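Long-range contacts in UPF0303 protein YBR137W (Saccharomyces cerevisiae, PDB 4CLC), which is of unknown function but belongs to the HbpS-like family, named for a haem-degrading protein, and is assigned to the cytoplasm: residues K57-D62 and S149-E154; F86-K91 and C145-G150; K92-R97 and Y125-G130; L96-S101 and E116-D121. One frame throughout, in Å; residues are numbered along the deposited sequence.

Contact 1. Residues K57-D62 and S149-E154; sequences KPVAID and SGLKQE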
loop_
_atom_site.group_PDB
_atom_site.type_symbol
_atom_site.label_atom_id
_atom_site.label_comp_id
_atom_site.label_asym_id
_atom_site.label_seq_id
_atom_site.Cartn_x
_atom_site.Cartn_y
_atom_site.Cartn_z
ATOM N N LYS D 57 -33.705 15.502 14.557
ATOM C CA LYS D 57 -32.470 15.600 13.767
ATOM C C LYS D 57 -31.461 14.554 14.251
ATOM O O LYS D 57 -31.037 14.584 15.409
ATOM C CB LYS D 57 -31.868 17.010 13.864
ATOM C CG LYS D 57 -32.508 18.042 12.927
ATOM C CD LYS D 57 -32.164 17.761 11.478
ATOM C CE LYS D 57 -32.839 18.722 10.521
ATOM N NZ LYS D 57 -32.440 18.411 9.103
ATOM N N PRO D 58 -31.121 13.584 13.391
ATOM C CA PRO D 58 -30.128 12.610 13.847
ATOM C C PRO D 58 -28.747 13.239 13.927
ATOM O O PRO D 58 -28.223 13.744 12.932
ATOM C CB PRO D 58 -30.180 11.528 12.770
ATOM C CG PRO D 58 -30.556 12.275 11.523
ATOM C CD PRO D 58 -31.437 13.437 11.960
ATOM N N VAL D 59 -28.113 13.126 15.083
ATOM C CA VAL D 59 -26.835 13.772 15.282
ATOM C C VAL D 59 -25.889 12.828 15.995
ATOM O O VAL D 59 -26.302 12.091 16.883
ATOM C CB VAL D 59 -27.004 15.087 16.064
ATOM C CG1 VAL D 59 -25.690 15.601 16.558
ATOM C CG2 VAL D 59 -27.647 16.110 15.183
ATOM N N ALA D 60 -24.627 12.832 15.571
ATOM C CA ALA D 60 -23.620 11.964 16.154
ATOM C C ALA D 60 -22.728 12.799 17.064
ATOM O O ALA D 60 -22.363 13.910 16.723
ATOM C CB ALA D 60 -22.823 11.266 15.078
ATOM N N ILE D 61 -22.402 12.261 18.231
ATOM C CA ILE D 61 -21.613 12.970 19.221
ATOM C C ILE D 61 -20.414 12.133 19.654
ATOM O O ILE D 61 -20.595 11.005 20.080
ATOM C CB ILE D 61 -22.472 13.319 20.453
ATOM C CG1 ILE D 61 -23.647 14.201 20.044
ATOM C CG2 ILE D 61 -21.642 13.984 21.522
ATOM C CD1 ILE D 61 -24.693 14.330 21.114
ATOM N N ASP D 62 -19.200 12.675 19.555
ATOM C CA ASP D 62 -18.012 11.935 19.960
ATOM C C ASP D 62 -17.173 12.651 21.040
ATOM O O ASP D 62 -17.065 13.880 21.065
ATOM C CB ASP D 62 -17.138 11.639 18.733
ATOM C CG ASP D 62 -15.975 10.686 19.046
ATOM O OD1 ASP D 62 -14.886 11.169 19.431
ATOM O OD2 ASP D 62 -16.154 9.450 18.892
ATOM N N SER D 149 -21.871 15.947 14.722
ATOM C CA SER D 149 -22.113 15.799 13.301
ATOM C C SER D 149 -23.585 15.573 13.011
ATOM O O SER D 149 -24.244 14.850 13.733
ATOM C CB SER D 149 -21.293 14.635 12.740
ATOM O OG SER D 149 -22.009 13.949 11.722
ATOM N N GLY D 150 -24.066 16.121 11.902
ATOM C CA GLY D 150 -25.430 15.924 11.453
ATOM C C GLY D 150 -26.341 17.136 11.427
ATOM O O GLY D 150 -27.429 17.079 10.840
ATOM N N LEU D 151 -25.908 18.237 12.028
ATOM C CA LEU D 151 -26.605 19.515 11.852
ATOM C C LEU D 151 -25.967 20.322 10.721
ATOM O O LEU D 151 -25.128 19.816 9.979
ATOM C CB LEU D 151 -26.589 20.326 13.151
ATOM C CG LEU D 151 -27.157 19.604 14.373
ATOM C CD1 LEU D 151 -26.924 20.411 15.624
ATOM C CD2 LEU D 151 -28.636 19.343 14.172
ATOM N N LYS D 152 -26.381 21.571 10.578
ATOM C CA LYS D 152 -25.656 22.520 9.754
ATOM C C LYS D 152 -24.317 22.754 10.448
ATOM O O LYS D 152 -24.252 22.792 11.679
ATOM C CB LYS D 152 -26.436 23.833 9.595
ATOM C CG LYS D 152 -27.791 23.714 8.893
ATOM C CD LYS D 152 -28.594 25.020 9.058
ATOM C CE LYS D 152 -29.769 25.108 8.068
ATOM N NZ LYS D 152 -31.017 24.386 8.490
ATOM N N GLN D 153 -23.250 22.906 9.670
ATOM C CA GLN D 153 -21.901 22.944 10.238
ATOM C C GLN D 153 -21.747 24.017 11.321
ATOM O O GLN D 153 -21.029 23.828 12.316
ATOM C CB GLN D 153 -20.864 23.142 9.126
ATOM C CG GLN D 153 -20.648 24.566 8.640
ATOM C CD GLN D 153 -19.317 24.764 7.918
ATOM O OE1 GLN D 153 -18.240 24.456 8.424
ATOM N NE2 GLN D 153 -19.414 25.197 6.673
ATOM N N GLU D 154 -22.455 25.124 11.145
ATOM C CA GLU D 154 -22.348 26.244 12.069
ATOM C C GLU D 154 -23.016 25.863 13.380
ATOM O O GLU D 154 -22.632 26.333 14.452
ATOM C CB GLU D 154 -22.968 27.510 11.460
ATOM C CG GLU D 154 -22.259 28.020 10.205
ATOM C CD GLU D 154 -22.854 27.510 8.900
ATOM O OE1 GLU D 154 -23.798 26.689 8.926
ATOM O OE2 GLU D 154 -22.364 27.941 7.828
#
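A60 and S149 face each other as a hydrogen-bonded antiparallel pair with both backbone bonds made. A60 N donates to S149 O at 2.8 Å, and S149 N donates back to A60 O at 2.9 Å. Their side chains share the sheet face under helix 84-98, where both touch I88 and S149 OG bonds to N84. One residue back, V59 makes the close-packed part, with L151 across the contact and V50 of helix 36-53 beside it. Its CG1 stands anti to the backbone N (chi1 167°), leaving CG2 to meet L151 CD2 at 3.5 Å, the two side chains crossing at about a right angle. An alanine in place of V59 would probably open a gap beside L151 and V50, leaving the leucine free to shift. Opposite V59, G150 turns the chain with positive phi, at backbone angles that by themselves call for glycine. The solvent side is looser: K57 CB touches L151 CD2 at 4.0 Å, while the chain bends at chi2, and K57 NZ ends 6.2 Å from the like-charged K152 NZ. Strand 144-149 thus pairs with strand 60-64 before helix 153-168 begins, in a helix-covered, largely antiparallel sheet consistent with the GAF clan.

Contact 2. Residues F86-K91 and C145-G150; sequences FWIQRK and CLTISG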
loop_
_atom_site.group_PDB
_atom_site.type_symbol
_atom_site.label_atom_id
_atom_site.label_comp_id
_atom_site.label_asym_id
_atom_site.label_seq_id
_atom_site.Cartn_x
_atom_site.Cartn_y
_atom_site.Cartn_z
ATOM N N PHE D 86 -17.408 8.856 9.423
ATOM C CA PHE D 86 -16.405 9.486 8.588
ATOM C C PHE D 86 -16.265 10.978 8.925
ATOM O O PHE D 86 -15.153 11.471 9.130
ATOM C CB PHE D 86 -16.757 9.299 7.119
ATOM C CG PHE D 86 -16.504 7.919 6.612
ATOM C CD1 PHE D 86 -15.239 7.558 6.153
ATOM C CD2 PHE D 86 -17.526 6.971 6.589
ATOM C CE1 PHE D 86 -14.982 6.283 5.684
ATOM C CE2 PHE D 86 -17.285 5.686 6.113
ATOM C CZ PHE D 86 -15.996 5.348 5.659
ATOM N N TRP D 87 -17.399 11.680 9.006
ATOM C CA TRP D 87 -17.378 13.112 9.294
ATOM C C TRP D 87 -16.770 13.348 10.653
ATOM O O TRP D 87 -15.942 14.250 10.820
ATOM C CB TRP D 87 -18.786 13.736 9.215
ATOM C CG TRP D 87 -19.127 14.169 7.813
ATOM C CD1 TRP D 87 -19.873 13.483 6.893
ATOM C CD2 TRP D 87 -18.689 15.353 7.163
ATOM N NE1 TRP D 87 -19.923 14.168 5.712
ATOM C CE2 TRP D 87 -19.202 15.333 5.852
ATOM C CE3 TRP D 87 -17.910 16.442 7.559
ATOM C CZ2 TRP D 87 -18.971 16.358 4.939
ATOM C CZ3 TRP D 87 -17.676 17.459 6.653
ATOM C CH2 TRP D 87 -18.204 17.410 5.359
ATOM N N ILE D 88 -17.150 12.521 11.620
ATOM C CA ILE D 88 -16.592 12.647 12.953
ATOM C C ILE D 88 -15.078 12.447 12.933
ATOM O O ILE D 88 -14.351 13.209 13.559
ATOM C CB ILE D 88 -17.248 11.662 13.928
ATOM C CG1 ILE D 88 -18.641 12.171 14.289
ATOM C CG2 ILE D 88 -16.408 11.513 15.209
ATOM C CD1 ILE D 88 -19.296 11.374 15.356
ATOM N N GLN D 89 -14.609 11.447 12.187
ATOM C CA GLN D 89 -13.181 11.165 12.128
ATOM C C GLN D 89 -12.445 12.272 11.417
ATOM O O GLN D 89 -11.420 12.759 11.889
ATOM C CB GLN D 89 -12.914 9.837 11.437
ATOM C CG GLN D 89 -11.804 9.042 12.111
ATOM C CD GLN D 89 -12.131 8.667 13.573
ATOM O OE1 GLN D 89 -13.262 8.851 14.057
ATOM N NE2 GLN D 89 -11.134 8.123 14.273
ATOM N N ARG D 90 -13.004 12.692 10.289
ATOM C CA ARG D 90 -12.417 13.761 9.507
ATOM C C ARG D 90 -12.406 15.122 10.234
ATOM O O ARG D 90 -11.415 15.865 10.141
ATOM C CB ARG D 90 -13.136 13.852 8.176
ATOM C CG ARG D 90 -13.031 12.591 7.371
ATOM C CD ARG D 90 -13.715 12.707 6.046
ATOM N NE ARG D 90 -13.226 13.865 5.304
ATOM C CZ ARG D 90 -13.965 14.930 5.000
ATOM N NH1 ARG D 90 -15.243 14.990 5.348
ATOM N NH2 ARG D 90 -13.422 15.933 4.339
ATOM N N LYS D 91 -13.464 15.456 10.971
ATOM C CA LYS D 91 -13.447 16.724 11.692
ATOM C C LYS D 91 -12.421 16.686 12.817
ATOM O O LYS D 91 -11.584 17.588 12.944
ATOM C CB LYS D 91 -14.822 17.065 12.258
ATOM C CG LYS D 91 -15.877 17.341 11.215
ATOM C CD LYS D 91 -17.131 17.897 11.846
ATOM C CE LYS D 91 -18.309 17.855 10.883
ATOM N NZ LYS D 91 -19.561 18.343 11.550
ATOM N N CYS D 145 -11.122 16.005 22.381
ATOM C CA CYS D 145 -11.810 16.720 21.340
ATOM C C CYS D 145 -13.281 16.276 21.344
ATOM O O CYS D 145 -13.592 15.079 21.418
ATOM C CB CYS D 145 -11.129 16.474 19.989
ATOM S SG CYS D 145 -11.946 17.180 18.529
ATOM N N LEU D 146 -14.178 17.254 21.296
ATOM C CA LEU D 146 -15.600 17.002 21.203
ATOM C C LEU D 146 -16.029 17.214 19.764
ATOM O O LEU D 146 -15.691 18.224 19.176
ATOM C CB LEU D 146 -16.356 17.927 22.154
ATOM C CG LEU D 146 -17.814 18.270 21.891
ATOM C CD1 LEU D 146 -18.639 17.023 21.909
ATOM C CD2 LEU D 146 -18.262 19.202 22.961
ATOM N N THR D 147 -16.753 16.260 19.191
ATOM C CA THR D 147 -17.113 16.343 17.789
ATOM C C THR D 147 -18.570 16.000 17.560
ATOM O O THR D 147 -19.029 14.921 17.940
ATOM C CB THR D 147 -16.271 15.410 16.919
ATOM O OG1 THR D 147 -14.884 15.711 17.072
ATOM C CG2 THR D 147 -16.658 15.575 15.472
ATOM N N ILE D 148 -19.289 16.922 16.925
ATOM C CA ILE D 148 -20.700 16.750 16.666
ATOM C C ILE D 148 -20.881 16.699 15.171
ATOM O O ILE D 148 -20.105 17.303 14.424
ATOM C CB ILE D 148 -21.515 17.883 17.299
ATOM C CG1 ILE D 148 -21.297 17.886 18.814
ATOM C CG2 ILE D 148 -22.981 17.745 16.993
ATOM C CD1 ILE D 148 -22.032 18.970 19.533
ATOM N N SER D 149 -21.871 15.947 14.722
ATOM C CA SER D 149 -22.113 15.799 13.301
ATOM C C SER D 149 -23.585 15.573 13.011
ATOM O O SER D 149 -24.244 14.850 13.733
ATOM C CB SER D 149 -21.293 14.635 12.740
ATOM O OG SER D 149 -22.009 13.949 11.722
ATOM N N GLY D 150 -24.066 16.121 11.902
ATOM C CA GLY D 150 -25.430 15.924 11.453
ATOM C C GLY D 150 -26.341 17.136 11.427
ATOM O O GLY D 150 -27.429 17.079 10.840
HETATM O O HOH W 1 -21.024 16.519 9.869
#
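K91 reaches strand 144-149 because its CG lies anti to the carbonyl carbon (chi1 -66°) and the chain beyond runs extended, while T147 and I88 each hold CG2 anti to their own backbone N and so bring those methyls together. K91 NZ donates to I148 O at 3.1 Å, lying in the carbonyl plane. The same nitrogen also bonds to G129 O, and to a water at 2.9 Å that accepts from it. That water makes only a weak bond to S149 OG, whose stronger partner is N84, and it sits 3.3 Å above one face of the W87 indole, toward the rim. This is a helix laid on the face of a sheet: helix 86-91 and strand 145-149 run roughly antiparallel, at 141°, with their axes 8.1 Å apart at closest approach. Methyl and methylene groups fill the space between. T147 CG2 lies 4.1 Å from I88 CG2 and also touches K91 CB, so it rests between two successive turns of the helix. I88 CG1 meets S149 CB at 3.9 Å. A methionine in place of K91 would probably leave I148 O and G129 O without their shared donor in a buried place. On the far face of the W87 ring from the water lies R90 NH1, while the H128 ring meets the indole from the loop before strand 131-136.

Contact 3. Residues K92-R97 and Y125-G130; sequences KKTALR and YAFHGG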
loop_
_atom_site.group_PDB
_atom_site.type_symbol
_atom_site.label_atom_id
_atom_site.label_comp_id
_atom_site.label_asym_id
_atom_site.label_seq_id
_atom_site.Cartn_x
_atom_site.Cartn_y
_atom_site.Cartn_z
ATOM N N LYS D 92 -12.501 15.628 13.623
ATOM C CA LYS D 92 -11.629 15.400 14.773
ATOM C C LYS D 92 -10.178 15.457 14.349
ATOM O O LYS D 92 -9.348 16.068 15.018
ATOM C CB LYS D 92 -11.940 14.040 15.419
ATOM C CG LYS D 92 -11.097 13.711 16.624
ATOM C CD LYS D 92 -11.468 12.390 17.263
ATOM C CE LYS D 92 -11.367 11.249 16.306
ATOM N NZ LYS D 92 -12.692 10.589 16.202
ATOM N N LYS D 93 -9.885 14.828 13.218
ATOM C CA LYS D 93 -8.524 14.760 12.738
ATOM C C LYS D 93 -7.984 16.169 12.496
ATOM O O LYS D 93 -6.924 16.533 13.026
ATOM C CB LYS D 93 -8.424 13.900 11.470
ATOM C CG LYS D 93 -6.985 13.506 11.187
ATOM C CD LYS D 93 -6.826 12.455 10.113
ATOM C CE LYS D 93 -5.365 11.990 10.035
ATOM N NZ LYS D 93 -5.204 10.625 9.436
ATOM N N THR D 94 -8.721 16.963 11.717
ATOM C CA THR D 94 -8.350 18.353 11.481
ATOM C C THR D 94 -8.131 19.091 12.799
ATOM O O THR D 94 -7.051 19.629 13.032
ATOM C CB THR D 94 -9.414 19.109 10.680
ATOM O OG1 THR D 94 -9.571 18.534 9.373
ATOM C CG2 THR D 94 -9.016 20.541 10.556
ATOM N N ALA D 95 -9.134 19.081 13.674
ATOM C CA ALA D 95 -9.041 19.781 14.957
ATOM C C ALA D 95 -7.820 19.420 15.802
ATOM O O ALA D 95 -7.160 20.320 16.314
ATOM C CB ALA D 95 -10.286 19.546 15.761
ATOM N N LEU D 96 -7.514 18.129 15.961
ATOM C CA LEU D 96 -6.401 17.714 16.831
ATOM C C LEU D 96 -5.054 18.079 16.229
ATOM O O LEU D 96 -4.080 18.367 16.941
ATOM C CB LEU D 96 -6.458 16.211 17.117
ATOM C CG LEU D 96 -7.512 15.738 18.127
ATOM C CD1 LEU D 96 -7.798 14.243 17.963
ATOM C CD2 LEU D 96 -7.116 16.076 19.564
ATOM N N ARG D 97 -5.001 18.076 14.908
ATOM C CA ARG D 97 -3.768 18.393 14.216
ATOM C C ARG D 97 -3.442 19.879 14.265
ATOM O O ARG D 97 -2.293 20.275 14.524
ATOM C CB ARG D 97 -3.844 17.950 12.758
ATOM C CG ARG D 97 -2.687 18.452 11.950
ATOM C CD ARG D 97 -2.667 17.864 10.562
ATOM N NE ARG D 97 -1.562 18.423 9.780
ATOM C CZ ARG D 97 -1.143 17.927 8.625
ATOM N NH1 ARG D 97 -1.729 16.849 8.114
ATOM N NH2 ARG D 97 -0.134 18.502 7.989
ATOM N N TYR D 125 -8.941 14.868 6.136
ATOM C CA TYR D 125 -9.310 15.983 7.010
ATOM C C TYR D 125 -10.565 16.738 6.544
ATOM O O TYR D 125 -10.702 17.055 5.376
ATOM C CB TYR D 125 -8.154 16.962 7.115
ATOM C CG TYR D 125 -6.876 16.392 7.677
ATOM C CD1 TYR D 125 -5.958 15.733 6.852
ATOM C CD2 TYR D 125 -6.568 16.529 9.018
ATOM C CE1 TYR D 125 -4.788 15.224 7.348
ATOM C CE2 TYR D 125 -5.395 16.022 9.520
ATOM C CZ TYR D 125 -4.506 15.370 8.680
ATOM O OH TYR D 125 -3.322 14.876 9.192
ATOM N N ALA D 126 -11.482 17.024 7.456
ATOM C CA ALA D 126 -12.679 17.776 7.096
ATOM C C ALA D 126 -12.582 19.193 7.618
ATOM O O ALA D 126 -12.092 19.432 8.726
ATOM C CB ALA D 126 -13.925 17.120 7.631
ATOM N N PHE D 127 -12.965 20.146 6.782
ATOM C CA PHE D 127 -12.912 21.524 7.207
ATOM C C PHE D 127 -14.265 22.192 7.537
ATOM O O PHE D 127 -14.291 23.389 7.871
ATOM C CB PHE D 127 -12.094 22.287 6.178
ATOM C CG PHE D 127 -10.643 21.958 6.273
ATOM C CD1 PHE D 127 -10.121 20.857 5.601
ATOM C CD2 PHE D 127 -9.812 22.683 7.123
ATOM C CE1 PHE D 127 -8.787 20.524 5.732
ATOM C CE2 PHE D 127 -8.477 22.360 7.256
ATOM C CZ PHE D 127 -7.965 21.276 6.566
ATOM N N HIS D 128 -15.366 21.429 7.457
ATOM C CA HIS D 128 -16.653 21.835 8.060
ATOM C C HIS D 128 -16.559 21.852 9.579
ATOM O O HIS D 128 -15.669 21.229 10.152
ATOM C CB HIS D 128 -17.777 20.902 7.662
ATOM C CG HIS D 128 -18.107 20.945 6.204
ATOM N ND1 HIS D 128 -17.159 21.187 5.233
ATOM C CD2 HIS D 128 -19.268 20.709 5.548
ATOM C CE1 HIS D 128 -17.726 21.129 4.043
ATOM N NE2 HIS D 128 -19.004 20.841 4.203
ATOM N N GLY D 129 -17.463 22.569 10.236
ATOM C CA GLY D 129 -17.388 22.725 11.678
ATOM C C GLY D 129 -18.046 21.602 12.470
ATOM O O GLY D 129 -18.729 20.749 11.916
ATOM N N GLY D 130 -17.925 21.678 13.790
ATOM C CA GLY D 130 -18.437 20.649 14.687
ATOM C C GLY D 130 -17.448 19.878 15.554
ATOM O O GLY D 130 -17.866 19.164 16.460
#
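Y125, A126 and F127 belong to the irregular connection between helix 114-117 and strand 131-136, and here that connection lies against K93, T94 and R97 of helix 84-98. These three meet the Y125 ring over a face, at an edge and at the hydroxyl end. K93, extended beyond CG, runs over one face of the ring, with CD 4.1 Å from the centroid in a CH-pi contact, and its NZ goes on to a salt bridge with E124. At the edge of the ring, in its plane, is the backbone of T94, whose CA is 3.5 Å from Y125 CD2. At the far end R97 NH1 donates to Y125 OH over 2.8 Å, the N-H...O angle being 149°. The hydroxyl lies near the guanidinium plane, although guanidinium and ring are turned 72° apart. T94 has two roles. With chi1 at -63° its OG1 stands beside the backbone N and donates to A126 O at 2.8 Å, coming from above the carbonyl plane, while CG2 rests off-centre over one face of the F127 ring. Outside the two segments, R97 NE forms a salt bridge with an acidic side chain of another chain. The positive charge of the guanidinium probably polarises the Y125 hydroxyl, so the phenol links the loop to an arginine that also serves the subunit interface.

Contact 4. Residues L96-S101 and E116-D121; sequences LRFGHS and EKFFVD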
loop_
_atom_site.group_PDB
_atom_site.type_symbol
_atom_site.label_atom_id
_atom_site.label_comp_id
_atom_site.label_asym_id
_atom_site.label_seq_id
_atom_site.Cartn_x
_atom_site.Cartn_y
_atom_site.Cartn_z
ATOM N N LEU D 96 -7.514 18.129 15.961
ATOM C CA LEU D 96 -6.401 17.714 16.831
ATOM C C LEU D 96 -5.054 18.079 16.229
ATOM O O LEU D 96 -4.080 18.367 16.941
ATOM C CB LEU D 96 -6.458 16.211 17.117
ATOM C CG LEU D 96 -7.512 15.738 18.127
ATOM C CD1 LEU D 96 -7.798 14.243 17.963
ATOM C CD2 LEU D 96 -7.116 16.076 19.564
ATOM N N ARG D 97 -5.001 18.076 14.908
ATOM C CA ARG D 97 -3.768 18.393 14.216
ATOM C C ARG D 97 -3.442 19.879 14.265
ATOM O O ARG D 97 -2.293 20.275 14.524
ATOM C CB ARG D 97 -3.844 17.950 12.758
ATOM C CG ARG D 97 -2.687 18.452 11.950
ATOM C CD ARG D 97 -2.667 17.864 10.562
ATOM N NE ARG D 97 -1.562 18.423 9.780
ATOM C CZ ARG D 97 -1.143 17.927 8.625
ATOM N NH1 ARG D 97 -1.729 16.849 8.114
ATOM N NH2 ARG D 97 -0.134 18.502 7.989
ATOM N N PHE D 98 -4.448 20.703 13.977
ATOM C CA PHE D 98 -4.187 22.118 13.774
ATOM C C PHE D 98 -4.328 22.976 15.025
ATOM O O PHE D 98 -3.848 24.113 15.048
ATOM C CB PHE D 98 -5.082 22.627 12.663
ATOM C CG PHE D 98 -4.714 22.086 11.298
ATOM C CD1 PHE D 98 -3.643 22.614 10.595
ATOM C CD2 PHE D 98 -5.439 21.052 10.726
ATOM C CE1 PHE D 98 -3.307 22.115 9.340
ATOM C CE2 PHE D 98 -5.115 20.555 9.488
ATOM C CZ PHE D 98 -4.045 21.090 8.787
ATOM N N GLY D 99 -4.922 22.415 16.075
ATOM C CA GLY D 99 -5.093 23.127 17.327
ATOM C C GLY D 99 -6.256 24.115 17.396
ATOM O O GLY D 99 -6.299 24.958 18.297
ATOM N N HIS D 100 -7.191 24.033 16.456
ATOM C CA HIS D 100 -8.386 24.877 16.501
ATOM C C HIS D 100 -9.623 24.102 16.058
ATOM O O HIS D 100 -9.508 23.007 15.519
ATOM C CB HIS D 100 -8.228 26.125 15.627
ATOM C CG HIS D 100 -7.124 27.043 16.056
ATOM N ND1 HIS D 100 -5.942 27.165 15.363
ATOM C CD2 HIS D 100 -7.031 27.892 17.109
ATOM C CE1 HIS D 100 -5.164 28.044 15.968
ATOM N NE2 HIS D 100 -5.796 28.497 17.029
ATOM N N SER D 101 -10.805 24.675 16.283
ATOM C CA SER D 101 -12.044 24.061 15.848
ATOM C C SER D 101 -11.920 23.695 14.385
ATOM O O SER D 101 -11.190 24.327 13.629
ATOM N N GLU D 116 -4.640 22.657 -1.293
ATOM C CA GLU D 116 -3.908 23.883 -1.615
ATOM C C GLU D 116 -3.364 24.604 -0.392
ATOM O O GLU D 116 -2.199 24.999 -0.374
ATOM C CB GLU D 116 -4.785 24.861 -2.380
ATOM C CG GLU D 116 -4.870 24.645 -3.880
ATOM C CD GLU D 116 -6.001 25.467 -4.514
ATOM O OE1 GLU D 116 -6.600 26.321 -3.802
ATOM O OE2 GLU D 116 -6.295 25.235 -5.716
ATOM N N LYS D 117 -4.215 24.847 0.603
ATOM C CA LYS D 117 -3.788 25.718 1.701
ATOM C C LYS D 117 -3.006 25.033 2.831
ATOM O O LYS D 117 -2.036 25.586 3.338
ATOM C CB LYS D 117 -5.004 26.461 2.283
ATOM C CG LYS D 117 -4.637 27.558 3.291
ATOM C CD LYS D 117 -5.188 28.904 2.859
ATOM C CE LYS D 117 -4.723 30.094 3.744
ATOM N NZ LYS D 117 -3.628 29.845 4.752
ATOM N N PHE D 118 -3.468 23.871 3.284
ATOM C CA PHE D 118 -2.787 23.187 4.387
ATOM C C PHE D 118 -1.957 21.961 3.999
ATOM O O PHE D 118 -1.242 21.394 4.852
ATOM C CB PHE D 118 -3.822 22.825 5.441
ATOM C CG PHE D 118 -4.644 23.985 5.842
ATOM C CD1 PHE D 118 -4.094 24.998 6.612
ATOM C CD2 PHE D 118 -5.949 24.106 5.402
ATOM C CE1 PHE D 118 -4.851 26.098 6.969
ATOM C CE2 PHE D 118 -6.702 25.189 5.755
ATOM C CZ PHE D 118 -6.159 26.191 6.535
ATOM N N PHE D 119 -2.042 21.599 2.715
ATOM C CA PHE D 119 -1.384 20.423 2.150
ATOM C C PHE D 119 -1.797 19.123 2.819
ATOM O O PHE D 119 -0.951 18.405 3.374
ATOM C CB PHE D 119 0.130 20.613 2.218
ATOM C CG PHE D 119 0.574 21.877 1.563
ATOM C CD1 PHE D 119 0.765 21.923 0.182
ATOM C CD2 PHE D 119 0.736 23.038 2.308
ATOM C CE1 PHE D 119 1.130 23.094 -0.427
ATOM C CE2 PHE D 119 1.120 24.214 1.701
ATOM C CZ PHE D 119 1.316 24.243 0.336
ATOM N N VAL D 120 -3.100 18.831 2.705
ATOM C CA VAL D 120 -3.773 17.701 3.355
ATOM C C VAL D 120 -4.830 17.100 2.421
ATOM O O VAL D 120 -5.363 17.791 1.558
ATOM C CB VAL D 120 -4.449 18.119 4.660
ATOM C CG1 VAL D 120 -3.436 18.585 5.672
ATOM C CG2 VAL D 120 -5.436 19.218 4.398
ATOM N N ASP D 121 -5.137 15.819 2.617
ATOM C CA ASP D 121 -5.980 15.028 1.716
ATOM C C ASP D 121 -7.438 15.467 1.566
ATOM O O ASP D 121 -7.994 15.401 0.471
ATOM C CB ASP D 121 -5.975 13.583 2.184
ATOM C CG ASP D 121 -6.417 12.613 1.122
ATOM O OD1 ASP D 121 -7.380 12.899 0.378
ATOM O OD2 ASP D 121 -5.794 11.532 1.052
#
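The rings of F98 and F118 meet obliquely, with centroids 5.3 Å apart and planes at 61°. R97 CG lies over the rim of one F98 face, and V120 CG1 comes to the edge of that ring near its plane. One face of F118 carries K117 CG over its centre, and the F127 ring, turned only about 10° from it, also meets F118. The closest touch between the phenylalanines is F98 CZ to F118 CB, at 3.8 Å. Two helix ends are joined in this way: G99 leaves the helical path of 84-98 with positive phi, and F119 does the same after 114-117. Since F98 CA and F118 CA remain 9.6 Å apart, F98 reaches across with its ring tip, while F118 offers its CB and ring. V120 contributes CG1, turned anti to its carbonyl carbon (chi1 -64°), which meets F98 CZ tip to tip at 4.0 Å. The same methyl approaches one face of the R97 guanidinium, 3.4 Å from NH1, a nitrogen whose hydrogen bond goes to Y125 OH. Beyond the segments, M105 of helix 102-107 packs on F98, and an acidic side chain of another chain also lies against this ring.

From the N terminus, residues 57-62 open the widest loop, closed by contact 1 at 149-154. Contact 2 starts inside it, on helix 84-98, and ends on the same stretch, sharing S149 and G150. Contact 3 lies inside both, returning 125-130 to the next turns of that helix. Contact 4 starts from the same stretch as contact 3, sharing L96 and R97, and closes the shorter loop around helix 102-107. Contact 1 pairs two strands, contact 2 lays helix 84-98 on one of them, and contacts 3 and 4 bind the long excursion before strand 131-136. I148 N to G130 O, 2.7 Å, and Q153 OE1 to G129 N, 2.7 Å, join that excursion to strand 144-149 and to the start of helix 153-168.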